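Local coordinates for protein lipase (Penicillium expansum, PDB 3G7N) that hydrolyses acylglycerol lipids such as triacylglycerols and releases free fatty acids, acting as a secreted alkaline lipase, at residues K36-L41 and S104-T109; K56-I61 and P122-E127; L79-L84 and D92-R97; N157-F162 and A243-V248. One frame throughout, in Å; residues are numbered along the deposited sequence.

Overall arrangement
Of the four contacts, contact 1 opens first from the N terminus: it sets strand 32-40 against helix 97-120, closing a loop from 36-41 to 104-109. Contact 2 opens inside that loop, at 56-61, and closes beyond it, at 122-127, so the two cross; it joins neighbouring parallel strands of the central sheet. Contact 3 is nested inside both, pairing 79-84 with 92-97 just before helix 97-120, and its Leu84 packs against Ser104 and His107 of contact 1. Contact 4 follows in series, tying the end of sheet strand 154-159 to the small hairpin 243-248; its Phe162 touches Met96 of contact 3.

Contact 1. Residues K36-L41 and S104-T109; sequences KRIYDL and SAVHDT
Residues 36-40 of strand 32-40, with Lys36, Ile38 and Asp40 turned to the helix, run roughly antiparallel to the helical turn bearing Ala105, Val106 and Thr109, the two axes 8.6 Å apart at their closest and 150° between directions. Ile38 holds the middle with its two branches divided between neighbours. Its CG2, anti to the backbone N, presses on Val106 CG1 at 3.4 Å, tighter than ordinary van der Waals contact, and the two side chains cross obliquely. The Ile38 and Thr109 side chains slide past each other in opposite directions, bringing Ile38 CD1 to 3.8 Å from Thr109 CG2. That same methyl also receives Lys36, whose CE lies 3.9 Å from Thr109 CG2, the two side chains crossing at about a right angle; the lysine meets the helix through its aliphatic shaft. Farther along the strand, the Asp40 carboxylate meets Ala105 as a whole and not by one oxygen, with CG and OD2 both 3.7 Å from Ala105 CB, while Asp40 CB lies 4.1 Å from Val106 CG1. Its polar partner is elsewhere: Asp40 OD2 is hydrogen-bonded to Thr43 OG1. Ile38 also packs on Ile110 of the same helix and on Val49 of the adjoining strand 45-52, so the helix lies over this part of the central sheet of the alpha/beta-hydrolase fold. The attraction is therefore largely dispersive, mostly between methyl and methylene groups, with the Asp40 carboxylate laid on the Ala105 methyl; Lys36 and Asp40, on either side of Ile38, contribute contact surface more than electrostatic pairing.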
loop_
_atom_site.group_PDB
_atom_site.type_symbol
_atom_site.label_atom_id
_atom_site.label_comp_id
_atom_site.label_asym_id
_atom_site.label_seq_id
_atom_site.Cartn_x
_atom_site.Cartn_y
_atom_site.Cartn_z
ATOM N N LYS A 36 -10.003 -15.157 -0.287
ATOM C CA LYS A 36 -8.792 -15.883 0.104
ATOM C C LYS A 36 -8.070 -15.113 1.193
ATOM O O LYS A 36 -7.884 -13.895 1.082
ATOM C CB LYS A 36 -7.882 -16.036 -1.126
ATOM C CG LYS A 36 -6.566 -16.739 -0.907
ATOM C CD LYS A 36 -6.791 -18.211 -0.828
ATOM C CE LYS A 36 -5.530 -19.003 -1.163
ATOM N NZ LYS A 36 -5.872 -20.446 -1.050
ATOM N N ARG A 37 -7.714 -15.800 2.272
ATOM C CA ARG A 37 -6.988 -15.156 3.366
ATOM C C ARG A 37 -5.532 -15.562 3.331
ATOM O O ARG A 37 -5.222 -16.750 3.319
ATOM C CB ARG A 37 -7.664 -15.491 4.696
ATOM C CG ARG A 37 -9.154 -15.070 4.676
ATOM C CD ARG A 37 -9.944 -15.504 5.901
ATOM N NE ARG A 37 -9.747 -14.593 7.018
ATOM C CZ ARG A 37 -10.446 -13.471 7.193
ATOM N NH1 ARG A 37 -11.441 -13.173 6.372
ATOM N NH2 ARG A 37 -10.233 -12.733 8.268
ATOM N N ILE A 38 -4.682 -14.554 3.135
ATOM C CA ILE A 38 -3.238 -14.674 2.931
ATOM C C ILE A 38 -2.514 -14.654 4.286
ATOM O O ILE A 38 -2.781 -13.800 5.129
ATOM C CB ILE A 38 -2.723 -13.467 2.102
ATOM C CG1 ILE A 38 -3.479 -13.343 0.770
ATOM C CG2 ILE A 38 -1.213 -13.572 1.890
ATOM C CD1 ILE A 38 -3.310 -14.541 -0.169
ATOM N N TYR A 39 -1.681 -15.663 4.537
ATOM C CA TYR A 39 -0.994 -15.744 5.828
ATOM C C TYR A 39 0.403 -16.353 5.665
ATOM O O TYR A 39 0.575 -17.284 4.871
ATOM C CB TYR A 39 -1.849 -16.559 6.805
ATOM C CG TYR A 39 -1.323 -16.628 8.220
ATOM C CD1 TYR A 39 -0.878 -15.487 8.881
ATOM C CD2 TYR A 39 -1.374 -17.819 8.934
ATOM C CE1 TYR A 39 -0.352 -15.561 10.161
ATOM C CE2 TYR A 39 -0.876 -17.901 10.222
ATOM C CZ TYR A 39 -0.383 -16.767 10.838
ATOM O OH TYR A 39 0.062 -16.843 12.138
ATOM N N ASP A 40 1.411 -15.627 6.144
ATOM C CA ASP A 40 2.753 -16.197 6.376
ATOM C C ASP A 40 3.243 -15.965 7.815
ATOM O O ASP A 40 3.475 -14.835 8.235
ATOM C CB ASP A 40 3.771 -15.624 5.373
ATOM C CG ASP A 40 5.112 -16.348 5.425
ATOM O OD1 ASP A 40 5.128 -17.574 5.194
ATOM O OD2 ASP A 40 6.102 -15.722 5.856
ATOM N N LEU A 41 3.331 -17.059 8.570
ATOM C CA LEU A 41 3.581 -17.030 10.009
ATOM C C LEU A 41 4.936 -16.400 10.329
ATOM O O LEU A 41 5.047 -15.537 11.203
ATOM C CB LEU A 41 3.540 -18.460 10.562
ATOM C CG LEU A 41 2.245 -19.254 10.361
ATOM C CD1 LEU A 41 2.538 -20.712 10.022
ATOM C CD2 LEU A 41 1.381 -19.165 11.607
ATOM N N SER A 104 7.574 -11.793 -1.071
ATOM C CA SER A 104 7.907 -12.964 -1.868
ATOM C C SER A 104 7.310 -14.229 -1.277
ATOM O O SER A 104 6.958 -15.148 -2.016
ATOM C CB SER A 104 9.427 -13.089 -2.005
ATOM O OG SER A 104 10.014 -13.459 -0.776
ATOM N N ALA A 105 7.083 -14.230 0.026
ATOM C CA ALA A 105 6.448 -15.370 0.694
ATOM C C ALA A 105 5.006 -15.577 0.229
ATOM O O ALA A 105 4.530 -16.713 0.211
ATOM C CB ALA A 105 6.505 -15.227 2.205
ATOM N N VAL A 106 4.303 -14.484 -0.080
ATOM C CA VAL A 106 2.871 -14.543 -0.399
ATOM C C VAL A 106 2.575 -14.262 -1.858
ATOM O O VAL A 106 1.437 -14.450 -2.302
ATOM C CB VAL A 106 2.038 -13.588 0.491
ATOM C CG1 VAL A 106 2.131 -13.996 1.968
ATOM C CG2 VAL A 106 2.474 -12.129 0.301
ATOM N N HIS A 107 3.593 -13.859 -2.613
ATOM C CA HIS A 107 3.426 -13.404 -3.984
ATOM C C HIS A 107 2.664 -14.409 -4.838
ATOM O O HIS A 107 1.713 -14.055 -5.530
ATOM C CB HIS A 107 4.803 -13.120 -4.598
ATOM C CG HIS A 107 4.756 -12.666 -6.020
ATOM N ND1 HIS A 107 5.038 -13.491 -7.093
ATOM C CD2 HIS A 107 4.598 -11.427 -6.533
ATOM C CE1 HIS A 107 4.985 -12.786 -8.209
ATOM N NE2 HIS A 107 4.742 -11.523 -7.893
ATOM N N ASP A 108 3.156 -15.645 -4.902
ATOM C CA ASP A 108 2.568 -16.614 -5.829
ATOM C C ASP A 108 1.126 -16.964 -5.443
ATOM O O ASP A 108 0.272 -17.095 -6.321
ATOM C CB ASP A 108 3.404 -17.897 -5.919
ATOM C CG ASP A 108 4.697 -17.707 -6.684
ATOM O OD1 ASP A 108 4.715 -16.913 -7.640
ATOM O OD2 ASP A 108 5.554 -18.614 -6.576
ATOM N N THR A 109 0.852 -17.048 -4.146
ATOM C CA THR A 109 -0.504 -17.274 -3.672
ATOM C C THR A 109 -1.439 -16.150 -4.111
ATOM O O THR A 109 -2.539 -16.408 -4.593
ATOM C CB THR A 109 -0.527 -17.418 -2.151
ATOM O OG1 THR A 109 0.333 -18.503 -1.772
ATOM C CG2 THR A 109 -1.931 -17.724 -1.659
#

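Contact 2. Residues K56-I61 and P122-E127; sequences KTIAVI and PDYTLE
Thr57 OG1 donates a hydrogen bond to Glu127 OE2 at 2.8 Å, approaching from above the carboxylate plane. Glu127 CG also rests on Ala59 CB, 3.6 Å away, and its chain runs extended from there toward the threonine. Where the strands begin, the Tyr124 ring takes the Lys56 backbone on one face: Lys56 CA lies 3.6 Å from the ring centroid and nearly on the normal, a CH-pi contact. On the sheet face opposite Thr57, Ala59 and Glu127, Ile58 CB meets Leu126 CD2 at 3.9 Å. These groups are set in register by four backbone bonds of parallel pairing, the shortest from Ile58 N to Thr125 O at 2.7 Å. A water joins Lys56 O to Thr125 OG1. Farther out, Arg13 makes a salt bridge to Glu127 OE2, so one oxygen is gripped twice; Tyr121 stacks on Tyr124, and Ile58 packs on Leu117 and Ile118 of helix 97-120. Lys56 and Thr57, both facing Ser52, form a G1 beta bulge. Adjacent parallel strands joined through helix 97-120 make a beta-alpha-beta crossover, and strand 125-131 leads into the nucleophile Ser132, as is characteristic of alpha/beta hydrolases.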
loop_
_atom_site.group_PDB
_atom_site.type_symbol
_atom_site.label_atom_id
_atom_site.label_comp_id
_atom_site.label_asym_id
_atom_site.label_seq_id
_atom_site.Cartn_x
_atom_site.Cartn_y
_atom_site.Cartn_z
ATOM N N LYS A 56 -16.493 -2.967 -8.929
ATOM C CA LYS A 56 -15.986 -3.799 -10.015
ATOM C C LYS A 56 -14.471 -3.894 -9.969
ATOM O O LYS A 56 -13.761 -3.660 -10.945
ATOM C CB LYS A 56 -16.479 -3.297 -11.382
ATOM C CG LYS A 56 -18.001 -3.380 -11.538
ATOM C CD LYS A 56 -18.428 -2.998 -12.959
ATOM C CE LYS A 56 -19.873 -3.399 -13.250
ATOM N NZ LYS A 56 -20.828 -2.807 -12.274
ATOM N N THR A 57 -13.996 -4.272 -8.783
ATOM C CA THR A 57 -12.559 -4.466 -8.582
ATOM C C THR A 57 -12.251 -5.815 -7.983
ATOM O O THR A 57 -13.090 -6.441 -7.322
ATOM C CB THR A 57 -11.932 -3.411 -7.666
ATOM O OG1 THR A 57 -12.568 -3.478 -6.385
ATOM C CG2 THR A 57 -12.012 -2.017 -8.275
ATOM N N ILE A 58 -11.026 -6.248 -8.244
ATOM C CA ILE A 58 -10.395 -7.357 -7.544
ATOM C C ILE A 58 -9.286 -6.752 -6.698
ATOM O O ILE A 58 -8.481 -5.965 -7.206
ATOM C CB ILE A 58 -9.814 -8.351 -8.568
ATOM C CG1 ILE A 58 -10.968 -9.003 -9.332
ATOM C CG2 ILE A 58 -8.904 -9.390 -7.905
ATOM C CD1 ILE A 58 -10.570 -9.614 -10.662
ATOM N N ALA A 59 -9.347 -7.020 -5.387
ATOM C CA ALA A 59 -8.584 -6.265 -4.383
ATOM C C ALA A 59 -7.615 -7.176 -3.649
ATOM O O ALA A 59 -7.948 -8.299 -3.264
ATOM C CB ALA A 59 -9.538 -5.645 -3.384
ATOM N N VAL A 60 -6.425 -6.634 -3.425
ATOM C CA VAL A 60 -5.404 -7.225 -2.554
ATOM C C VAL A 60 -5.158 -6.276 -1.385
ATOM O O VAL A 60 -4.702 -5.138 -1.587
ATOM C CB VAL A 60 -4.082 -7.429 -3.320
ATOM C CG1 VAL A 60 -3.018 -8.010 -2.401
ATOM C CG2 VAL A 60 -4.290 -8.328 -4.569
ATOM N N ILE A 61 -5.498 -6.717 -0.179
ATOM C CA ILE A 61 -5.465 -5.840 0.995
ATOM C C ILE A 61 -4.457 -6.428 1.974
ATOM O O ILE A 61 -4.621 -7.563 2.432
ATOM C CB ILE A 61 -6.834 -5.765 1.681
ATOM C CG1 ILE A 61 -7.942 -5.367 0.698
ATOM C CG2 ILE A 61 -6.791 -4.766 2.834
ATOM C CD1 ILE A 61 -9.354 -5.543 1.261
ATOM N N PRO A 122 -14.134 -10.846 -15.486
ATOM C CA PRO A 122 -13.107 -10.455 -16.440
ATOM C C PRO A 122 -13.215 -8.988 -16.821
ATOM O O PRO A 122 -12.306 -8.480 -17.465
ATOM C CB PRO A 122 -13.413 -11.327 -17.675
ATOM C CG PRO A 122 -14.857 -11.693 -17.526
ATOM C CD PRO A 122 -15.056 -11.862 -16.045
ATOM N N ASP A 123 -14.275 -8.321 -16.378
ATOM C CA ASP A 123 -14.427 -6.883 -16.578
ATOM C C ASP A 123 -13.969 -6.035 -15.383
ATOM O O ASP A 123 -13.999 -4.807 -15.445
ATOM C CB ASP A 123 -15.877 -6.544 -16.913
ATOM C CG ASP A 123 -16.839 -6.970 -15.812
ATOM O OD1 ASP A 123 -16.790 -8.158 -15.363
ATOM O OD2 ASP A 123 -17.715 -6.153 -15.458
ATOM N N TYR A 124 -13.581 -6.687 -14.288
ATOM C CA TYR A 124 -13.167 -5.943 -13.094
ATOM C C TYR A 124 -11.746 -5.417 -13.237
ATOM O O TYR A 124 -10.935 -5.967 -13.958
ATOM C CB TYR A 124 -13.268 -6.845 -11.865
ATOM C CG TYR A 124 -14.679 -7.034 -11.334
ATOM C CD1 TYR A 124 -15.804 -6.848 -12.146
ATOM C CD2 TYR A 124 -14.882 -7.501 -10.049
ATOM C CE1 TYR A 124 -17.073 -7.166 -11.681
ATOM C CE2 TYR A 124 -16.135 -7.772 -9.566
ATOM C CZ TYR A 124 -17.236 -7.568 -10.373
ATOM O OH TYR A 124 -18.505 -7.850 -9.897
ATOM N N THR A 125 -11.473 -4.281 -12.602
ATOM C CA THR A 125 -10.108 -3.740 -12.558
ATOM C C THR A 125 -9.438 -4.182 -11.243
ATOM O O THR A 125 -10.075 -4.870 -10.420
ATOM C CB THR A 125 -10.134 -2.201 -12.656
ATOM O OG1 THR A 125 -10.873 -1.660 -11.558
ATOM C CG2 THR A 125 -10.802 -1.765 -13.990
ATOM N N LEU A 126 -8.170 -3.820 -11.063
ATOM C CA LEU A 126 -7.380 -4.287 -9.908
ATOM C C LEU A 126 -7.137 -3.149 -8.933
ATOM O O LEU A 126 -6.923 -1.991 -9.321
ATOM C CB LEU A 126 -6.040 -4.854 -10.375
ATOM C CG LEU A 126 -6.125 -5.970 -11.415
ATOM C CD1 LEU A 126 -4.723 -6.472 -11.740
ATOM C CD2 LEU A 126 -7.006 -7.121 -10.917
ATOM N N GLU A 127 -7.051 -3.507 -7.657
ATOM C CA GLU A 127 -6.603 -2.558 -6.652
ATOM C C GLU A 127 -5.803 -3.259 -5.574
ATOM O O GLU A 127 -6.010 -4.442 -5.280
ATOM C CB GLU A 127 -7.776 -1.796 -6.052
ATOM C CG GLU A 127 -8.729 -2.616 -5.251
ATOM C CD GLU A 127 -9.862 -1.778 -4.661
ATOM O OE1 GLU A 127 -9.607 -0.600 -4.284
ATOM O OE2 GLU A 127 -10.969 -2.316 -4.461
HETATM O O HOH W 1 -13.625 -0.930 -11.892
#

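Contact 3. Residues L79-L84 and D92-R97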
loop_
_atom_site.group_PDB
_atom_site.type_symbol
_atom_site.label_atom_id
_atom_site.label_comp_id
_atom_site.label_asym_id
_atom_site.label_seq_id
_atom_site.Cartn_x
_atom_site.Cartn_y
_atom_site.Cartn_z
ATOM N N LEU A 79 19.646 -3.797 1.192
ATOM C CA LEU A 79 19.134 -3.797 -0.178
ATOM C C LEU A 79 19.552 -5.062 -0.890
ATOM O O LEU A 79 20.742 -5.420 -0.899
ATOM C CB LEU A 79 19.633 -2.571 -0.935
ATOM C CG LEU A 79 19.029 -1.225 -0.537
ATOM C CD1 LEU A 79 19.655 -0.080 -1.326
ATOM C CD2 LEU A 79 17.499 -1.225 -0.725
ATOM N N ILE A 80 18.591 -5.699 -1.549
ATOM C CA ILE A 80 18.846 -6.923 -2.294
ATOM C C ILE A 80 18.262 -6.853 -3.695
ATOM O O ILE A 80 17.485 -5.946 -4.027
ATOM C CB ILE A 80 18.358 -8.185 -1.561
ATOM C CG1 ILE A 80 16.864 -8.087 -1.230
ATOM C CG2 ILE A 80 19.109 -8.364 -0.250
ATOM C CD1 ILE A 80 15.967 -8.145 -2.437
ATOM N N THR A 81 18.763 -7.725 -4.563
ATOM C CA THR A 81 18.199 -7.901 -5.890
ATOM C C THR A 81 16.924 -8.723 -5.796
ATOM O O THR A 81 16.948 -9.863 -5.338
ATOM C CB THR A 81 19.210 -8.601 -6.818
ATOM O OG1 THR A 81 20.371 -7.772 -6.937
ATOM C CG2 THR A 81 18.597 -8.820 -8.194
ATOM N N PRO A 82 15.783 -8.118 -6.153
ATOM C CA PRO A 82 14.531 -8.847 -5.976
ATOM C C PRO A 82 14.295 -9.834 -7.107
ATOM O O PRO A 82 14.775 -9.630 -8.224
ATOM C CB PRO A 82 13.479 -7.743 -6.038
ATOM C CG PRO A 82 14.083 -6.695 -6.866
ATOM C CD PRO A 82 15.567 -6.734 -6.603
ATOM N N GLU A 83 13.467 -10.831 -6.832
ATOM C CA GLU A 83 13.071 -11.826 -7.816
ATOM C C GLU A 83 11.638 -12.251 -7.498
ATOM O O GLU A 83 11.369 -12.750 -6.405
ATOM C CB GLU A 83 14.016 -13.031 -7.747
ATOM C CG GLU A 83 13.639 -14.179 -8.669
ATOM C CD GLU A 83 14.825 -15.063 -9.029
ATOM O OE1 GLU A 83 15.782 -15.145 -8.227
ATOM O OE2 GLU A 83 14.791 -15.680 -10.118
ATOM N N LEU A 84 10.747 -12.085 -8.469
ATOM C CA LEU A 84 9.335 -12.455 -8.302
ATOM C C LEU A 84 8.810 -13.030 -9.618
ATOM O O LEU A 84 9.003 -12.435 -10.684
ATOM C CB LEU A 84 8.508 -11.215 -7.924
ATOM C CG LEU A 84 8.841 -10.537 -6.585
ATOM C CD1 LEU A 84 8.109 -9.200 -6.473
ATOM C CD2 LEU A 84 8.536 -11.429 -5.398
ATOM N N ASP A 92 19.604 -2.957 -12.034
ATOM C CA ASP A 92 20.018 -2.035 -10.982
ATOM C C ASP A 92 19.000 -1.863 -9.846
ATOM O O ASP A 92 19.304 -1.244 -8.834
ATOM C CB ASP A 92 20.465 -0.682 -11.546
ATOM C CG ASP A 92 19.399 -0.009 -12.398
ATOM O OD1 ASP A 92 18.472 -0.703 -12.884
ATOM O OD2 ASP A 92 19.548 1.197 -12.678
ATOM N N VAL A 93 17.832 -2.481 -9.983
ATOM C CA VAL A 93 16.765 -2.317 -8.984
ATOM C C VAL A 93 17.152 -3.060 -7.724
ATOM O O VAL A 93 17.520 -4.229 -7.758
ATOM C CB VAL A 93 15.419 -2.878 -9.512
ATOM C CG1 VAL A 93 14.409 -3.059 -8.363
ATOM C CG2 VAL A 93 14.845 -1.943 -10.526
ATOM N N LYS A 94 17.052 -2.367 -6.591
ATOM C CA LYS A 94 17.265 -3.017 -5.306
ATOM C C LYS A 94 16.131 -2.634 -4.360
ATOM O O LYS A 94 15.724 -1.478 -4.332
ATOM C CB LYS A 94 18.595 -2.571 -4.683
ATOM C CG LYS A 94 19.840 -2.885 -5.524
ATOM C CD LYS A 94 20.088 -4.373 -5.587
ATOM C CE LYS A 94 21.319 -4.692 -6.431
ATOM N NZ LYS A 94 22.568 -4.198 -5.789
ATOM N N ILE A 95 15.718 -3.595 -3.543
ATOM C CA ILE A 95 14.626 -3.392 -2.580
ATOM C C ILE A 95 15.101 -3.931 -1.241
ATOM O O ILE A 95 15.885 -4.881 -1.175
ATOM C CB ILE A 95 13.351 -4.179 -3.026
ATOM C CG1 ILE A 95 12.879 -3.708 -4.408
ATOM C CG2 ILE A 95 12.242 -4.053 -1.994
ATOM C CD1 ILE A 95 11.706 -4.537 -4.970
ATOM N N MET A 96 14.618 -3.337 -0.154
ATOM C CA MET A 96 15.021 -3.814 1.141
ATOM C C MET A 96 14.498 -5.224 1.415
ATOM O O MET A 96 13.339 -5.548 1.107
ATOM C CB MET A 96 14.577 -2.827 2.230
ATOM C CG MET A 96 13.074 -2.572 2.304
ATOM S SD MET A 96 12.635 -1.237 3.454
ATOM C CE MET A 96 12.702 -2.125 4.995
ATOM N N ARG A 97 15.319 -6.055 2.055
ATOM C CA ARG A 97 14.940 -7.428 2.320
ATOM C C ARG A 97 13.706 -7.484 3.217
ATOM O O ARG A 97 12.885 -8.395 3.113
ATOM C CB ARG A 97 16.103 -8.203 2.949
ATOM C CG ARG A 97 15.791 -9.674 3.139
ATOM C CD ARG A 97 16.928 -10.435 3.819
ATOM N NE ARG A 97 18.097 -10.564 2.961
ATOM C CZ ARG A 97 19.286 -10.043 3.243
ATOM N NH1 ARG A 97 19.455 -9.316 4.344
ATOM N NH2 ARG A 97 20.314 -10.258 2.435
#
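Ile80 sets its CG2 methyl over one face of the Arg97 guanidinium, 3.5 Å from Arg97 NH2, the two side chains crossing at about a right angle. Ile80 belongs to a minimal two-stranded antiparallel sheet, 79-80 with 95-96, and Arg97 opens helix 97-120 straight after it. Ile80 and Ile95 are its hydrogen-bonded pair, Ile80 N to Ile95 O at 2.9 Å and Ile95 N to Ile80 O at 3.0 Å. With CG1 placed between the backbone N and the carbonyl carbon (chi1 56°), Ile80 also lays CG1 against Ile95 O. An alanine here would strip off the atoms beyond CB and would probably uncover that guanidinium face, leaving Arg97 freer to turn about its salt bridge to Asp76. Leu79, paired with Met96 on the opposite face from Ile80, reaches Met96 N with CD2 at 3.6 Å. The Lys94 chain crosses Thr81 at a slant, with CE 3.3 Å from Thr81 OG1. The Pro82 side chain crosses those of Val93 and Ile95 at about a right angle, with CG 3.7 Å from Ile95 CD1; Val93 and Ile95 also touch Trp169 of helix 167-175. Pro82 CD lies 3.4 Å from Val93 O, a buried carbonyl oxygen with no hydrogen-bond partner in the model.

Contact 4. Residues N157-F162 and A243-V248; sequences NALNAF and ASFGVV
The Asn160 carboxamide meets Ser244 and Ala243 through its two polar ends, and the Phe245 ring is approached obliquely by Leu159. Asn160 OD1 accepts a hydrogen bond from Ser244 OG at 3.0 Å, the hydroxyl tilted from the carbonyl plane by 27°. Asn160 ND2 donates to Ala243 O at 2.9 Å; the oxygen lies slightly out of the amide plane, and the nitrogen stands above the plane of the Ala243 carbonyl. Two bonds to consecutive residues thus fix the rotation of the carboxamide. Ser244 has OG anti to its backbone N (chi1 -158°), which carries the hydroxyl across to Asn160 and also to within 3.8 Å of Leu159 CB. Residues 244 to 247 form a type I' turn joining strands 243-244 and 247-248, a tight beta hairpin placed just after the charge-relay residue His241. Asn160 follows sheet strand 154-159 and touches the charge-relay Asp188, with a further, weak bond from its ND2 to His241 O, so the contact adjoins the catalytic triad of this alpha/beta hydrolase. An alanine in place of Asn160 would probably leave Ala243 O without this donor and Ser244 OG without its acceptor, the hydroxyl set freer to turn. Leu159 CD2 comes 4.3 Å from Phe245 CE2, and Phe245 packs in turn on Leu11 of helix 8-23.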
loop_
_atom_site.group_PDB
_atom_site.type_symbol
_atom_site.label_atom_id
_atom_site.label_comp_id
_atom_site.label_asym_id
_atom_site.label_seq_id
_atom_site.Cartn_x
_atom_site.Cartn_y
_atom_site.Cartn_z
ATOM N N ASN A 157 -3.147 1.923 -3.322
ATOM C CA ASN A 157 -3.122 2.959 -2.277
ATOM C C ASN A 157 -2.321 2.482 -1.083
ATOM O O ASN A 157 -2.794 1.632 -0.323
ATOM C CB ASN A 157 -4.549 3.292 -1.840
ATOM C CG ASN A 157 -5.362 3.931 -2.950
ATOM O OD1 ASN A 157 -4.999 4.983 -3.466
ATOM N ND2 ASN A 157 -6.469 3.288 -3.324
ATOM N N ALA A 158 -1.076 2.946 -1.003
ATOM C CA ALA A 158 -0.217 2.645 0.147
ATOM C C ALA A 158 -0.382 3.753 1.176
ATOM O O ALA A 158 -0.143 4.928 0.859
ATOM C CB ALA A 158 1.245 2.558 -0.284
ATOM N N LEU A 159 -0.812 3.401 2.385
ATOM C CA LEU A 159 -1.055 4.401 3.421
ATOM C C LEU A 159 0.074 4.411 4.443
ATOM O O LEU A 159 0.504 3.358 4.940
ATOM C CB LEU A 159 -2.380 4.130 4.125
ATOM C CG LEU A 159 -3.580 4.016 3.166
ATOM C CD1 LEU A 159 -4.843 3.714 3.966
ATOM C CD2 LEU A 159 -3.777 5.270 2.313
ATOM N N ASN A 160 0.567 5.605 4.737
ATOM C CA ASN A 160 1.521 5.801 5.835
ATOM C C ASN A 160 2.769 4.920 5.671
ATOM O O ASN A 160 3.264 4.347 6.645
ATOM C CB ASN A 160 0.867 5.570 7.222
ATOM C CG ASN A 160 -0.337 6.482 7.478
ATOM O OD1 ASN A 160 -1.066 6.841 6.544
ATOM N ND2 ASN A 160 -0.588 6.822 8.734
ATOM N N ALA A 161 3.291 4.851 4.448
ATOM C CA ALA A 161 4.350 3.908 4.092
ATOM C C ALA A 161 5.726 4.528 4.069
ATOM O O ALA A 161 5.911 5.643 3.603
ATOM C CB ALA A 161 4.068 3.265 2.751
ATOM N N PHE A 162 6.712 3.743 4.491
ATOM C CA PHE A 162 8.114 4.072 4.278
ATOM C C PHE A 162 8.552 3.645 2.867
ATOM O O PHE A 162 7.939 2.762 2.268
ATOM C CB PHE A 162 8.984 3.405 5.355
ATOM C CG PHE A 162 8.742 1.934 5.519
ATOM C CD1 PHE A 162 9.481 1.016 4.784
ATOM C CD2 PHE A 162 7.806 1.456 6.416
ATOM C CE1 PHE A 162 9.315 -0.351 4.980
ATOM C CE2 PHE A 162 7.621 0.088 6.598
ATOM C CZ PHE A 162 8.427 -0.816 5.923
ATOM N N ALA A 243 -3.343 6.601 12.248
ATOM C CA ALA A 243 -4.536 7.057 11.528
ATOM C C ALA A 243 -4.195 7.388 10.089
ATOM O O ALA A 243 -3.091 7.818 9.773
ATOM C CB ALA A 243 -5.155 8.280 12.228
ATOM N N SER A 244 -5.202 7.268 9.230
ATOM C CA SER A 244 -5.068 7.725 7.848
ATOM C C SER A 244 -6.427 8.162 7.319
ATOM O O SER A 244 -7.414 7.468 7.505
ATOM C CB SER A 244 -4.542 6.581 6.978
ATOM O OG SER A 244 -3.928 7.106 5.809
ATOM N N PHE A 245 -6.478 9.367 6.747
ATOM C CA PHE A 245 -7.717 9.886 6.144
ATOM C C PHE A 245 -8.928 9.681 7.031
ATOM O O PHE A 245 -9.997 9.288 6.564
ATOM C CB PHE A 245 -7.906 9.357 4.722
ATOM C CG PHE A 245 -6.802 9.756 3.810
ATOM C CD1 PHE A 245 -6.779 11.023 3.234
ATOM C CD2 PHE A 245 -5.649 8.987 3.780
ATOM C CE1 PHE A 245 -5.611 11.497 2.610
ATOM C CE2 PHE A 245 -4.516 9.437 3.167
ATOM C CZ PHE A 245 -4.462 10.713 2.634
ATOM N N GLY A 246 -8.765 10.005 8.303
ATOM C CA GLY A 246 -9.895 10.065 9.220
ATOM C C GLY A 246 -10.210 8.738 9.895
ATOM O O GLY A 246 -11.138 8.653 10.692
ATOM N N VAL A 247 -9.415 7.704 9.613
ATOM C CA VAL A 247 -9.645 6.375 10.184
ATOM C C VAL A 247 -8.493 5.991 11.100
ATOM O O VAL A 247 -7.341 5.909 10.652
ATOM C CB VAL A 247 -9.747 5.318 9.064
ATOM C CG1 VAL A 247 -9.959 3.936 9.669
ATOM C CG2 VAL A 247 -10.855 5.693 8.056
ATOM N N VAL A 248 -8.789 5.709 12.362
ATOM C CA VAL A 248 -7.799 5.151 13.272
ATOM C C VAL A 248 -7.810 3.639 13.118
ATOM O O VAL A 248 -8.864 3.000 13.164
ATOM C CB VAL A 248 -8.122 5.529 14.739
ATOM C CG1 VAL A 248 -7.220 4.801 15.721
ATOM C CG2 VAL A 248 -8.073 7.058 14.927
#